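Local coordinates for putative secreted cellulose binding protein (PDB 4OY7) that cleaves cellulose oxidatively as a copper-dependent lytic polysaccharide monooxygenase of family AA10, this chain being its catalytic domain, at residues A[14-17]-A[18-21]; A[117-120]-A[121-125]. All coordinates share one frame; numbering follows the deposited sequence.

Contact 1 of 2, residues A[14-17]-A[18-21]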
loop_
_atom_site.group_PDB
_atom_site.type_symbol
_atom_site.label_atom_id
_atom_site.label_comp_id
_atom_site.label_asym_id
_atom_site.label_seq_id
_atom_site.Cartn_x
_atom_site.Cartn_y
_atom_site.Cartn_z
ATOM N N CYS A 14 -9.663 -2.278 1.715
ATOM C CA CYS A 14 -10.916 -2.410 1.015
ATOM C C CYS A 14 -11.421 -3.851 1.056
ATOM O O CYS A 14 -12.628 -4.099 1.221
ATOM C CB CYS A 14 -10.828 -1.870 -0.401
ATOM S SG CYS A 14 -10.941 -0.051 -0.488
ATOM N N GLN A 15 -10.515 -4.806 0.956
ATOM C CA GLN A 15 -10.934 -6.192 1.020
ATOM C C GLN A 15 -11.435 -6.548 2.429
ATOM O O GLN A 15 -12.383 -7.318 2.553
ATOM C CB GLN A 15 -9.850 -7.123 0.489
ATOM C CG GLN A 15 -8.687 -7.414 1.414
ATOM C CD GLN A 15 -8.922 -8.610 2.324
ATOM O OE1 GLN A 15 -9.642 -9.526 1.989
ATOM N NE2 GLN A 15 -8.254 -8.612 3.466
ATOM N N LEU A 16 -10.835 -5.979 3.480
ATOM C CA LEU A 16 -11.368 -6.169 4.845
ATOM C C LEU A 16 -12.735 -5.564 4.986
ATOM O O LEU A 16 -13.589 -6.156 5.609
ATOM C CB LEU A 16 -10.480 -5.550 5.922
ATOM C CG LEU A 16 -9.139 -6.224 6.159
ATOM C CD1 LEU A 16 -8.398 -5.386 7.198
ATOM C CD2 LEU A 16 -9.255 -7.689 6.584
ATOM N N ASP A 17 -12.928 -4.380 4.418
ATOM C CA ASP A 17 -14.237 -3.720 4.421
ATOM C C ASP A 17 -15.307 -4.496 3.649
ATOM O O ASP A 17 -16.486 -4.404 3.977
ATOM C CB ASP A 17 -14.098 -2.306 3.827
ATOM C CG ASP A 17 -15.355 -1.499 3.937
ATOM O OD1 ASP A 17 -15.873 -1.057 2.884
ATOM O OD2 ASP A 17 -15.811 -1.291 5.080
ATOM N N ALA A 18 -14.908 -5.248 2.625
ATOM C CA ALA A 18 -15.866 -5.924 1.760
ATOM C C ALA A 18 -16.138 -7.364 2.168
ATOM O O ALA A 18 -17.113 -7.966 1.719
ATOM C CB ALA A 18 -15.409 -5.880 0.314
ATOM N N LYS A 19 -15.294 -7.906 3.033
ATOM C CA LYS A 19 -15.277 -9.344 3.320
ATOM C C LYS A 19 -16.578 -9.855 3.916
ATOM O O LYS A 19 -17.105 -9.280 4.857
ATOM C CB LYS A 19 -14.123 -9.659 4.279
ATOM C CG LYS A 19 -13.882 -11.147 4.502
ATOM C CD LYS A 19 -12.400 -11.451 4.588
ATOM C CE LYS A 19 -11.719 -10.665 5.701
ATOM N NZ LYS A 19 -10.310 -11.132 5.865
ATOM N N THR A 20 -17.099 -10.946 3.362
ATOM C CA THR A 20 -18.264 -11.617 3.924
ATOM C C THR A 20 -17.950 -13.080 4.085
ATOM O O THR A 20 -17.003 -13.584 3.484
ATOM C CB THR A 20 -19.513 -11.504 3.029
ATOM O OG1 THR A 20 -19.338 -12.313 1.854
ATOM C CG2 THR A 20 -19.779 -10.064 2.629
ATOM N N GLY A 21 -18.767 -13.769 4.859
ATOM C CA GLY A 21 -18.543 -15.183 5.126
ATOM C C GLY A 21 -18.720 -16.110 3.936
ATOM O O GLY A 21 -18.287 -17.264 3.985
HETATM O O HOH W 1 -7.742 -10.674 5.000
HETATM O O HOH W 2 -16.284 -6.879 6.106
#

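Contact 2 of 2, residues A[117-120]-A[121-125]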
loop_
_atom_site.group_PDB
_atom_site.type_symbol
_atom_site.label_atom_id
_atom_site.label_comp_id
_atom_site.label_asym_id
_atom_site.label_seq_id
_atom_site.Cartn_x
_atom_site.Cartn_y
_atom_site.Cartn_z
ATOM N N TYR A 117 8.053 5.345 1.848
ATOM C CA TYR A 117 7.935 6.783 1.537
ATOM C C TYR A 117 6.719 7.444 2.163
ATOM O O TYR A 117 5.666 6.826 2.305
ATOM C CB TYR A 117 7.855 7.026 0.024
ATOM C CG TYR A 117 8.912 6.388 -0.852
ATOM C CD1 TYR A 117 8.887 5.031 -1.143
ATOM C CD2 TYR A 117 9.874 7.158 -1.452
ATOM C CE1 TYR A 117 9.839 4.460 -1.993
ATOM C CE2 TYR A 117 10.831 6.616 -2.299
ATOM C CZ TYR A 117 10.798 5.259 -2.587
ATOM O OH TYR A 117 11.790 4.746 -3.425
ATOM N N LEU A 118 6.836 8.729 2.476
ATOM C CA LEU A 118 5.695 9.480 3.045
ATOM C C LEU A 118 5.471 10.741 2.233
ATOM O O LEU A 118 6.409 11.414 1.862
ATOM C CB LEU A 118 5.988 9.851 4.482
ATOM C CG LEU A 118 4.941 10.625 5.272
ATOM C CD1 LEU A 118 3.668 9.802 5.490
ATOM C CD2 LEU A 118 5.554 11.045 6.599
ATOM N N THR A 119 4.212 11.023 1.945
ATOM C CA THR A 119 3.844 12.233 1.255
ATOM C C THR A 119 4.279 13.438 2.069
ATOM O O THR A 119 4.195 13.469 3.288
ATOM C CB THR A 119 2.341 12.295 0.914
ATOM O OG1 THR A 119 1.552 12.128 2.108
ATOM C CG2 THR A 119 2.006 11.245 -0.127
ATOM N N LYS A 120 4.742 14.434 1.332
ATOM C CA LYS A 120 5.265 15.668 1.928
ATOM C C LYS A 120 4.188 16.485 2.614
ATOM O O LYS A 120 3.006 16.431 2.260
ATOM C CB LYS A 120 5.929 16.509 0.853
ATOM C CG LYS A 120 7.160 15.866 0.263
ATOM C CD LYS A 120 7.744 16.716 -0.845
ATOM C CE LYS A 120 8.933 16.032 -1.501
ATOM N NZ LYS A 120 9.444 16.750 -2.703
ATOM N N PRO A 121 4.601 17.296 3.594
ATOM C CA PRO A 121 3.649 18.190 4.212
ATOM C C PRO A 121 2.944 19.037 3.151
ATOM O O PRO A 121 3.593 19.542 2.210
ATOM C CB PRO A 121 4.524 19.079 5.098
ATOM C CG PRO A 121 5.757 18.300 5.318
ATOM C CD PRO A 121 5.976 17.505 4.087
ATOM N N GLY A 122 1.641 19.208 3.320
ATOM C CA GLY A 122 0.864 20.009 2.399
ATOM C C GLY A 122 0.192 19.190 1.321
ATOM O O GLY A 122 -0.809 19.634 0.757
ATOM N N TRP A 123 0.722 18.012 1.012
ATOM C CA TRP A 123 0.055 17.125 0.069
ATOM C C TRP A 123 -1.210 16.577 0.684
ATOM O O TRP A 123 -1.203 16.127 1.823
ATOM C CB TRP A 123 0.959 15.963 -0.337
ATOM C CG TRP A 123 0.350 15.067 -1.373
ATOM C CD1 TRP A 123 0.452 15.197 -2.721
ATOM C CD2 TRP A 123 -0.467 13.912 -1.138
ATOM N NE1 TRP A 123 -0.249 14.193 -3.357
ATOM C CE2 TRP A 123 -0.811 13.382 -2.405
ATOM C CE3 TRP A 123 -0.913 13.252 0.018
ATOM C CZ2 TRP A 123 -1.579 12.232 -2.552
ATOM C CZ3 TRP A 123 -1.695 12.098 -0.142
ATOM C CH2 TRP A 123 -2.004 11.603 -1.410
ATOM N N SER A 124 -2.292 16.592 -0.082
ATOM C CA SER A 124 -3.526 15.942 0.336
ATOM C C SER A 124 -4.049 15.002 -0.760
ATOM O O SER A 124 -3.786 15.197 -1.972
ATOM C CB SER A 124 -4.563 16.969 0.749
ATOM O OG SER A 124 -5.152 17.528 -0.408
ATOM N N PRO A 125 -4.838 13.999 -0.347
ATOM C CA PRO A 125 -5.227 12.921 -1.245
ATOM C C PRO A 125 -6.200 13.245 -2.372
ATOM O O PRO A 125 -6.418 12.388 -3.207
ATOM C CB PRO A 125 -5.802 11.859 -0.287
ATOM C CG PRO A 125 -6.247 12.622 0.888
ATOM C CD PRO A 125 -5.236 13.707 1.044
HETATM O O HOH W 3 0.965 14.585 2.999
#

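Contact 1 of 2, residues A[14-17]-A[18-21]
The side chains of Gln-15 and Lys-19 run side by side at the C-terminal end of helix 10-18, in the largely helical part of this AA10 domain between its first strands, and water 1 joins the amide of the first to the amine of the second. Little displaced from the amide plane, water 1 accepts a hydrogen from NE2 of Gln-15 at 2.6 Å. Leu-16 CD2 stands off the other side of that plane, outward of the nitrogen end; Lys-19 NZ is displaced to the same side as the methyl but less far, and it too sits beyond NE2, not above it.

Water 1 also accepts from Lys-19 NZ, at 2.7 Å, which joins two donors that lie 4.0 Å apart, NE2 of Gln-15 and NZ of Lys-19. The lysine gets there by leaving the backbone with CG opposite its own N (chi1 -172°) and then bending at chi2 and chi3, which folds the chain back along the helix. On the way its end passes Leu-16, whose CD2 is 3.7 Å from Lys-19 NZ.

The backbone is unwinding here. Lys-19 is the first residue to leave helical angles, and the N-H of Ala-18 is split between two weak bonds, to the carbonyl oxygens of Cys-14 and Gln-15. Water 2 lies within bonding distance of O of Leu-16 and O of Lys-19, but other acceptors compete for its two protons, so it may not serve both at once.

Asp-17 turns away from this exposed side, its OD1 receiving the backbone N-H groups of Thr-28 and Asn-29 just ahead of helix 30-39, while Cys-14 ties the same two helices by its disulfide to Cys-32. Ala-18 is buried against Leu-25 and Leu-44, and its CB rests 3.4 Å from O of Cys-14.

Contact 2 of 2, residues A[117-120]-A[121-125]
Thr-119 sets its methyl group over one face of the Trp-123 indole, a CH-pi contact in which CG2 is 3.8 Å from the centroid of the six-membered ring and 19° off its normal. Thr-119 immediately precedes a type II beta turn, Lys-120 to Trp-123, that leads the chain out of strand 112-119 of the beta-sandwich, and Trp-123 is the last residue of that turn.

With chi1 at 56°, the threonine holds OG1 between its backbone N and carbonyl carbon and swings CG2 opposite the carbonyl, toward the indole. On the tryptophan, a trans chi1 (-176°) puts the indole beside its carbonyl carbon and across the threonine. OG1 of Thr-119 also approaches CE3 of Trp-123, at 3.4 Å, but its polar partners are the N-H of Leu-171 and water 3. Beyond the opposite face of the indole comes N of Pro-125, while NE1 is bound by O of Glu-128.

The turn closes with N of Trp-123 bonded to O of Lys-120 at 3.0 Å. Gly-122 has a positive phi, where a side chain would collide with the carbonyl oxygen of Pro-121. Extended beyond CG, the Lys-120 chain carries NZ to a hydrogen bond with O of Asp-132.

An alanine in place of Trp-123 would probably leave the Thr-119 methyl without its aromatic cover and O of Glu-128 without the indole N-H.

Water 3 accepts from OG1 of Thr-119 and donates to O of Lys-120 and O of Trp-123. OG1 therefore spends its proton on the water and takes one from Leu-171, so the threonine meets strand 168-178, through Leu-171, the water and the ring at once, and its rotation is likely to be well fixed.

In the fold
Contacts 1 and 2 sit on separate parts of one domain, with centres 27 Å apart and nearest atoms about 13 Å apart, so they do not touch. Residues 14-21 belong to the helical region, residues 117-125 to the rim of the beta-sandwich, where strand 112-119 ends. Copper, bound by His-1 and His-110, relates to both through sequence: helix 10-18 follows soon after the N-terminal ligand, and strand 112-119 starts just beyond the second and runs on to contact 2. Contact 1 also borders a calcium site, empty here: the Ala-18 side chain is about 6 Å from that of Asp-26. Contact 2 lies away from the annotated sites.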